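Local atomic coordinates of arabinogalactan endo-1,4-beta-galactosidase (Ignisphaera aggregans, PDB entry 7OSK), a protein that probably hydrolyses beta-1,4-galactan chains internally, as a family 53 endo-galactanase, with a calcium ion bound in this catalytic domain. Residues Val48-Gly53 with Asp333-Leu338; Asp78-Leu83 with Thr118-Lys123. All coordinates share one frame; numbering follows the deposited sequence.

Contact 1: residues Val48-Gly53 with Asp333-Leu338; sequences VDFIRG and DLIAAL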
ATOM      1  N   VAL A  48      -2.638  -0.023  21.173  1.00 28.20           N
ATOM      2  CA  VAL A  48      -3.961   0.261  20.617  1.00 26.68           C
ATOM      3  C   VAL A  48      -3.897   1.214  19.422  1.00 27.81           C
ATOM      4  O   VAL A  48      -4.869   1.342  18.676  1.00 28.02           O
ATOM      5  CB  VAL A  48      -4.908   0.864  21.683  1.00 25.54           C
ATOM      6  CG1 VAL A  48      -5.243  -0.171  22.747  1.00 25.15           C
ATOM      7  CG2 VAL A  48      -4.300   2.115  22.315  1.00 26.85           C
ATOM      8  N   ASP A  49      -2.755   1.874  19.244  1.00 28.71           N
ATOM      9  CA  ASP A  49      -2.558   2.809  18.134  1.00 28.95           C
ATOM     10  C   ASP A  49      -1.701   2.185  17.030  1.00 28.58           C
ATOM     11  O   ASP A  49      -1.204   2.880  16.143  1.00 27.30           O
ATOM     12  CB  ASP A  49      -1.913   4.102  18.639  1.00 32.95           C
ATOM     13  CG  ASP A  49      -0.615   3.857  19.385  1.00 40.28           C
ATOM     14  OD1 ASP A  49      -0.452   2.753  19.950  1.00 33.17           O
ATOM     15  OD2 ASP A  49       0.240   4.770  19.410  1.00 38.51           O
ATOM     16  N   PHE A  50      -1.537   0.867  17.099  1.00 28.65           N
ATOM     17  CA  PHE A  50      -0.799   0.103  16.096  1.00 27.02           C
ATOM     18  C   PHE A  50      -1.489   0.222  14.737  1.00 25.85           C
ATOM     19  O   PHE A  50      -2.714   0.147  14.658  1.00 26.06           O
ATOM     20  CB  PHE A  50      -0.711  -1.361  16.538  1.00 25.79           C
ATOM     21  CG  PHE A  50       0.315  -2.173  15.802  1.00 25.56           C
ATOM     22  CD1 PHE A  50       1.658  -2.065  16.116  1.00 27.06           C
ATOM     23  CD2 PHE A  50      -0.065  -3.068  14.819  1.00 25.73           C
ATOM     24  CE1 PHE A  50       2.602  -2.820  15.449  1.00 25.02           C
ATOM     25  CE2 PHE A  50       0.875  -3.825  14.152  1.00 22.78           C
ATOM     26  CZ  PHE A  50       2.208  -3.703  14.470  1.00 23.18           C
ATOM     27  N   ILE A  51      -0.716   0.416  13.669  1.00 23.05           N
ATOM     28  CA  ILE A  51      -1.309   0.586  12.344  1.00 21.98           C
ATOM     29  C   ILE A  51      -1.834  -0.744  11.824  1.00 21.45           C
ATOM     30  O   ILE A  51      -1.073  -1.603  11.384  1.00 21.52           O
ATOM     31  CB  ILE A  51      -0.308   1.189  11.326  1.00 21.92           C
ATOM     32  CG1 ILE A  51       0.064   2.612  11.742  1.00 23.42           C
ATOM     33  CG2 ILE A  51      -0.899   1.184   9.903  1.00 20.90           C
ATOM     34  CD1 ILE A  51       1.013   3.314  10.794  1.00 24.39           C
ATOM     35  N   ARG A  52      -3.151  -0.899  11.900  1.00 21.49           N
ATOM     36  CA  ARG A  52      -3.842  -2.050  11.341  1.00 23.10           C
ATOM     37  C   ARG A  52      -4.644  -1.562  10.139  1.00 22.88           C
ATOM     38  O   ARG A  52      -5.862  -1.421  10.208  1.00 23.40           O
ATOM     39  CB  ARG A  52      -4.753  -2.705  12.385  1.00 22.63           C
ATOM     40  CG  ARG A  52      -4.123  -2.845  13.776  1.00 23.18           C
ATOM     41  CD  ARG A  52      -5.149  -2.791  14.909  1.00 25.74           C
ATOM     42  NE  ARG A  52      -6.108  -1.690  14.768  1.00 27.91           N
ATOM     43  CZ  ARG A  52      -6.616  -0.979  15.771  1.00 24.12           C
ATOM     44  NH1 ARG A  52      -6.268  -1.222  17.028  1.00 26.38           N
ATOM     45  NH2 ARG A  52      -7.481  -0.011  15.512  1.00 22.49           N
ATOM     46  N   GLY A  53      -3.947  -1.291   9.040  1.00 22.83           N
ATOM     47  CA  GLY A  53      -4.557  -0.650   7.889  1.00 22.79           C
ATOM     48  C   GLY A  53      -4.829  -1.586   6.731  1.00 19.92           C
ATOM     49  O   GLY A  53      -4.463  -2.761   6.761  1.00 17.04           O
ATOM     50  N   ASP A 333      -0.056 -13.395  12.489  1.00 23.93           N
ATOM     51  CA  ASP A 333       1.337 -13.773  12.699  1.00 27.07           C
ATOM     52  C   ASP A 333       2.297 -12.714  12.160  1.00 26.55           C
ATOM     53  O   ASP A 333       3.406 -12.557  12.672  1.00 24.26           O
ATOM     54  CB  ASP A 333       1.624 -15.129  12.047  1.00 28.13           C
ATOM     55  CG  ASP A 333       0.941 -16.278  12.767  1.00 27.21           C
ATOM     56  OD1 ASP A 333       0.452 -16.072  13.897  1.00 28.22           O
ATOM     57  OD2 ASP A 333       0.897 -17.392  12.205  1.00 25.99           O
ATOM     58  N   LEU A 334       1.867 -11.986  11.133  1.00 28.48           N
ATOM     59  CA  LEU A 334       2.671 -10.899  10.586  1.00 29.33           C
ATOM     60  C   LEU A 334       2.694  -9.724  11.562  1.00 26.98           C
ATOM     61  O   LEU A 334       3.743  -9.119  11.792  1.00 25.15           O
ATOM     62  CB  LEU A 334       2.129 -10.452   9.227  1.00 30.80           C
ATOM     63  CG  LEU A 334       2.999  -9.453   8.456  1.00 27.68           C
ATOM     64  CD1 LEU A 334       4.310 -10.095   8.023  1.00 26.11           C
ATOM     65  CD2 LEU A 334       2.251  -8.905   7.251  1.00 25.20           C
ATOM     66  N   ILE A 335       1.533  -9.407  12.128  1.00 25.24           N
ATOM     67  CA  ILE A 335       1.434  -8.370  13.151  1.00 25.31           C
ATOM     68  C   ILE A 335       2.282  -8.756  14.357  1.00 25.93           C
ATOM     69  O   ILE A 335       2.987  -7.923  14.930  1.00 24.76           O
ATOM     70  CB  ILE A 335      -0.034  -8.141  13.592  1.00 25.92           C
ATOM     71  CG1 ILE A 335      -0.840  -7.542  12.433  1.00 26.91           C
ATOM     72  CG2 ILE A 335      -0.097  -7.230  14.825  1.00 25.38           C
ATOM     73  CD1 ILE A 335      -2.307  -7.264  12.747  1.00 26.64           C
ATOM     74  N   ALA A 336       2.211 -10.027  14.736  1.00 24.55           N
ATOM     75  CA  ALA A 336       2.981 -10.529  15.865  1.00 25.73           C
ATOM     76  C   ALA A 336       4.474 -10.477  15.565  1.00 25.21           C
ATOM     77  O   ALA A 336       5.260  -9.972  16.365  1.00 25.43           O
ATOM     78  CB  ALA A 336       2.557 -11.949  16.204  1.00 26.66           C
ATOM     79  N   ALA A 337       4.858 -11.003  14.406  1.00 26.38           N
ATOM     80  CA  ALA A 337       6.259 -11.029  14.000  1.00 25.27           C
ATOM     81  C   ALA A 337       6.842  -9.621  13.945  1.00 24.79           C
ATOM     82  O   ALA A 337       7.968  -9.392  14.379  1.00 26.28           O
ATOM     83  CB  ALA A 337       6.404 -11.711  12.651  1.00 24.64           C
ATOM     84  N   LEU A 338       6.071  -8.681  13.411  1.00 23.61           N
ATOM     85  CA  LEU A 338       6.538  -7.309  13.277  1.00 24.75           C
ATOM     86  C   LEU A 338       6.752  -6.650  14.635  1.00 25.63           C
ATOM     87  O   LEU A 338       7.758  -5.972  14.849  1.00 24.87           O
ATOM     88  CB  LEU A 338       5.547  -6.486  12.449  1.00 24.55           C
ATOM     89  CG  LEU A 338       5.884  -4.998  12.305  1.00 24.04           C
ATOM     90  CD1 LEU A 338       7.282  -4.800  11.736  1.00 23.53           C
ATOM     91  CD2 LEU A 338       4.849  -4.301  11.435  1.00 22.84           C
TER

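Contact 2: residues Asp78-Leu83 with Thr118-Lys123; sequences DLLDIL and TDFAAK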
ATOM      1  N   ASP A  78     -21.776   1.199   4.695  1.00 29.25           N
ATOM      2  CA  ASP A  78     -20.667   2.005   4.208  1.00 28.47           C
ATOM      3  C   ASP A  78     -19.378   1.224   4.436  1.00 27.45           C
ATOM      4  O   ASP A  78     -19.129   0.751   5.544  1.00 27.02           O
ATOM      5  CB  ASP A  78     -20.623   3.355   4.927  1.00 29.14           C
ATOM      6  CG  ASP A  78     -19.689   4.350   4.260  1.00 35.55           C
ATOM      7  OD1 ASP A  78     -18.656   3.929   3.694  1.00 33.12           O
ATOM      8  OD2 ASP A  78     -19.991   5.563   4.310  1.00 40.42           O
ATOM      9  N   LEU A  79     -18.570   1.085   3.389  1.00 24.96           N
ATOM     10  CA  LEU A  79     -17.340   0.298   3.463  1.00 24.33           C
ATOM     11  C   LEU A  79     -16.458   0.711   4.637  1.00 23.88           C
ATOM     12  O   LEU A  79     -15.976  -0.138   5.387  1.00 24.02           O
ATOM     13  CB  LEU A  79     -16.552   0.426   2.156  1.00 24.08           C
ATOM     14  CG  LEU A  79     -15.129  -0.141   2.155  1.00 19.97           C
ATOM     15  CD1 LEU A  79     -15.129  -1.632   2.454  1.00 20.95           C
ATOM     16  CD2 LEU A  79     -14.457   0.139   0.828  1.00 20.15           C
ATOM     17  N   LEU A  80     -16.250   2.013   4.794  1.00 24.62           N
ATOM     18  CA  LEU A  80     -15.386   2.522   5.851  1.00 23.68           C
ATOM     19  C   LEU A  80     -15.929   2.170   7.232  1.00 22.60           C
ATOM     20  O   LEU A  80     -15.163   1.976   8.174  1.00 23.31           O
ATOM     21  CB  LEU A  80     -15.218   4.038   5.722  1.00 25.11           C
ATOM     22  CG  LEU A  80     -14.351   4.521   4.558  1.00 23.48           C
ATOM     23  CD1 LEU A  80     -14.416   6.035   4.448  1.00 21.90           C
ATOM     24  CD2 LEU A  80     -12.908   4.057   4.719  1.00 22.51           C
ATOM     25  N   ASP A  81     -17.250   2.085   7.352  1.00 23.94           N
ATOM     26  CA  ASP A  81     -17.864   1.674   8.608  1.00 25.68           C
ATOM     27  C   ASP A  81     -17.581   0.198   8.872  1.00 24.23           C
ATOM     28  O   ASP A  81     -17.353  -0.201  10.012  1.00 24.20           O
ATOM     29  CB  ASP A  81     -19.376   1.928   8.594  1.00 26.25           C
ATOM     30  CG  ASP A  81     -19.724   3.402   8.675  1.00 25.79           C
ATOM     31  OD1 ASP A  81     -18.941   4.170   9.270  1.00 26.15           O
ATOM     32  OD2 ASP A  81     -20.788   3.791   8.152  1.00 27.41           O
ATOM     33  N   ILE A  82     -17.592  -0.609   7.814  1.00 22.82           N
ATOM     34  CA  ILE A  82     -17.311  -2.033   7.946  1.00 24.76           C
ATOM     35  C   ILE A  82     -15.866  -2.242   8.389  1.00 25.80           C
ATOM     36  O   ILE A  82     -15.582  -3.089   9.235  1.00 25.69           O
ATOM     37  CB  ILE A  82     -17.558  -2.794   6.627  1.00 25.04           C
ATOM     38  CG1 ILE A  82     -19.012  -2.620   6.180  1.00 25.49           C
ATOM     39  CG2 ILE A  82     -17.228  -4.280   6.796  1.00 25.39           C
ATOM     40  CD1 ILE A  82     -19.331  -3.249   4.832  1.00 27.64           C
ATOM     41  N   LEU A  83     -14.954  -1.467   7.813  1.00 27.06           N
ATOM     42  CA  LEU A  83     -13.542  -1.579   8.151  1.00 24.95           C
ATOM     43  C   LEU A  83     -13.278  -1.130   9.583  1.00 26.01           C
ATOM     44  O   LEU A  83     -12.532  -1.780  10.317  1.00 24.95           O
ATOM     45  CB  LEU A  83     -12.693  -0.755   7.181  1.00 21.13           C
ATOM     46  CG  LEU A  83     -12.705  -1.208   5.719  1.00 23.44           C
ATOM     47  CD1 LEU A  83     -11.835  -0.290   4.870  1.00 22.54           C
ATOM     48  CD2 LEU A  83     -12.240  -2.653   5.587  1.00 21.03           C
ATOM     49  N   THR A 118      -8.661  11.639  -3.289  1.00 17.84           N
ATOM     50  CA  THR A 118      -8.774  12.632  -2.228  1.00 19.34           C
ATOM     51  C   THR A 118     -10.165  12.609  -1.597  1.00 20.89           C
ATOM     52  O   THR A 118     -10.313  12.846  -0.396  1.00 19.91           O
ATOM     53  CB  THR A 118      -8.471  14.051  -2.756  1.00 19.23           C
ATOM     54  OG1 THR A 118      -7.118  14.108  -3.229  1.00 16.75           O
ATOM     55  CG2 THR A 118      -8.659  15.097  -1.663  1.00 21.51           C
ATOM     56  N   ASP A 119     -11.181  12.327  -2.405  1.00 22.68           N
ATOM     57  CA  ASP A 119     -12.552  12.301  -1.910  1.00 21.86           C
ATOM     58  C   ASP A 119     -12.747  11.166  -0.914  1.00 21.92           C
ATOM     59  O   ASP A 119     -13.502  11.300   0.047  1.00 25.96           O
ATOM     60  CB  ASP A 119     -13.550  12.155  -3.060  1.00 18.03           C
ATOM     61  CG  ASP A 119     -14.976  11.997  -2.567  1.00 23.19           C
ATOM     62  OD1 ASP A 119     -15.597  13.018  -2.200  1.00 22.50           O
ATOM     63  OD2 ASP A 119     -15.473  10.851  -2.539  1.00 24.03           O
ATOM     64  N   PHE A 120     -12.067  10.050  -1.147  1.00 19.87           N
ATOM     65  CA  PHE A 120     -12.172   8.903  -0.254  1.00 22.19           C
ATOM     66  C   PHE A 120     -11.368   9.146   1.017  1.00 22.51           C
ATOM     67  O   PHE A 120     -11.830   8.855   2.121  1.00 22.73           O
ATOM     68  CB  PHE A 120     -11.688   7.631  -0.951  1.00 22.52           C
ATOM     69  CG  PHE A 120     -12.004   6.374  -0.194  1.00 21.63           C
ATOM     70  CD1 PHE A 120     -13.284   5.846  -0.210  1.00 22.44           C
ATOM     71  CD2 PHE A 120     -11.027   5.722   0.535  1.00 19.65           C
ATOM     72  CE1 PHE A 120     -13.582   4.693   0.484  1.00 19.05           C
ATOM     73  CE2 PHE A 120     -11.320   4.567   1.232  1.00 20.35           C
ATOM     74  CZ  PHE A 120     -12.598   4.052   1.205  1.00 19.38           C
ATOM     75  N   ALA A 121     -10.163   9.682   0.850  1.00 23.83           N
ATOM     76  CA  ALA A 121      -9.290   9.980   1.979  1.00 22.79           C
ATOM     77  C   ALA A 121      -9.938  11.006   2.900  1.00 22.04           C
ATOM     78  O   ALA A 121      -9.741  10.974   4.113  1.00 21.77           O
ATOM     79  CB  ALA A 121      -7.942  10.483   1.488  1.00 17.35           C
ATOM     80  N   ALA A 122     -10.710  11.916   2.313  1.00 24.59           N
ATOM     81  CA  ALA A 122     -11.414  12.936   3.081  1.00 26.27           C
ATOM     82  C   ALA A 122     -12.477  12.299   3.967  1.00 23.39           C
ATOM     83  O   ALA A 122     -12.609  12.642   5.142  1.00 23.00           O
ATOM     84  CB  ALA A 122     -12.045  13.962   2.149  1.00 24.28           C
ATOM     85  N   LYS A 123     -13.230  11.365   3.394  1.00 22.05           N
ATOM     86  CA  LYS A 123     -14.288  10.678   4.122  1.00 22.62           C
ATOM     87  C   LYS A 123     -13.704   9.768   5.195  1.00 23.29           C
ATOM     88  O   LYS A 123     -14.283   9.612   6.271  1.00 25.86           O
ATOM     89  CB  LYS A 123     -15.161   9.873   3.159  1.00 21.61           C
ATOM     90  CG  LYS A 123     -15.974  10.735   2.204  1.00 25.84           C
ATOM     91  CD  LYS A 123     -16.656   9.897   1.135  1.00 29.03           C
ATOM     92  CE  LYS A 123     -17.358  10.772   0.107  1.00 29.14           C
ATOM     93  NZ  LYS A 123     -17.932   9.966  -1.005  1.00 38.08           N
TER

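Contact 1: residues Val48-Gly53 with Asp333-Leu338
The phenyl ring of F50 reaches across to helix 324-342 with its outer atoms and slants against two aliphatic side chains, presenting neither a clean face nor a clean edge to either. I335 sends its branch methyl to one outer corner, CG2 standing 3.6 Å from F50 CE2, while the same CG2 is 4.2 Å from F50 CD2. One turn further along the helix, L338 meets the end of the ring more loosely, with CD2 4.1 Å from F50 CZ. F50 can span the gap because its CG lies anti to the backbone N (chi1 -164°), which carries the ring out from the chain toward the helix. The I335 side chain runs alongside in roughly the reverse sense, and its beta branch suits the place: with CG1 beside the backbone N (chi1 -67°), CG2 is left to meet the ring.

The fold is an eight-stranded beta/alpha (TIM) barrel. Strand 51-55 is its first strand and pairs with the last, 346-352, where I51 and G53 share backbone hydrogen bonds with L347, I349 and Y351. Helix 324-342 leads into that last strand, so the contact ties the approach to the first strand to the outer helix beside the seam where the barrel closes. The F50 side chain also touches A346 and Y395, and L338 touches I288, V290 and I349.

The polar backbone beside the ring is served separately: F50 O and R52 N are both bound by the side-chain amide of N89. All three touching residues are buried and each of their side chains offers only carbon to the contact, which therefore asks for no polar partners. The hold between these segments is hydrophobic and dispersive, set by fit of shape.

Contact 2: residues Asp78-Leu83 with Thr118-Lys123
F120 and L80 meet between two successive outer helices of the TIM barrel: helix 79-85 follows the first strand, helix 114-126 the second, and strand 90-95 runs between them in the chain. The axes of the short segments 79-83 and 118-123 come within 12.1 Å at their closest, inclined at 48°, wide enough for large side chains to fill the interval.

Along 118-123, T118 turns to the next helix of the barrel, touching Y175 and M176 of 158-178, and D119 stays on the exposed side. F120 is the main bridge. Its CG is anti to the backbone N (chi1 -169°), which swings the ring toward the neighbouring helix, where L80 comes to meet it from the opposite direction. L80 CD1 lies over one face of the ring, CD2 approaches the ring end 3.5 Å from F120 CZ, and L80 CG stands 3.8 Å from the same CZ. L79 adds a lighter, slanting touch with CD2, 4.3 Å from F120 CZ. I91 and L93 of strand 90-95 and P60 also touch the F120 side chain, a place where a large apolar ring suits well. Cutting L80 back to an alanine here would probably open a gap beside F120, leaving that face of the ring without its methyl cover and the ring end less firmly held.

A121 faces L93, its small methyl suited to close approach to the barrel wall. K123 closes the walk: its backbone carbon C is 3.9 Å from L80 CD1, and its CB lies beside the same methyl on the exposed side of the contact. From there the straight chain turns its amine away from helix 79-85 to a salt bridge one turn back, NZ 3.0 Å from D119 OD2 on the syn lone pair of that oxygen.

Contact 1 lies between the strand wall and the helix layer of the TIM barrel, contact 2 between two helices of that layer; both are away from the calcium site, with centres about 21 Å apart. Contact 2 is nested along the chain inside the long loop that contact 1 closes. Contact 1 joins the start of the first strand to the helix preceding the last, across the barrel seam; contact 2 holds two early, successive helices. They share no helix or strand. Each centres on a phenylalanine against branched aliphatic chains, yet contact 1 has only buried touching residues, whereas contact 2 grades from a buried centre to an exposed lysine, whose charge is paired within its own helix.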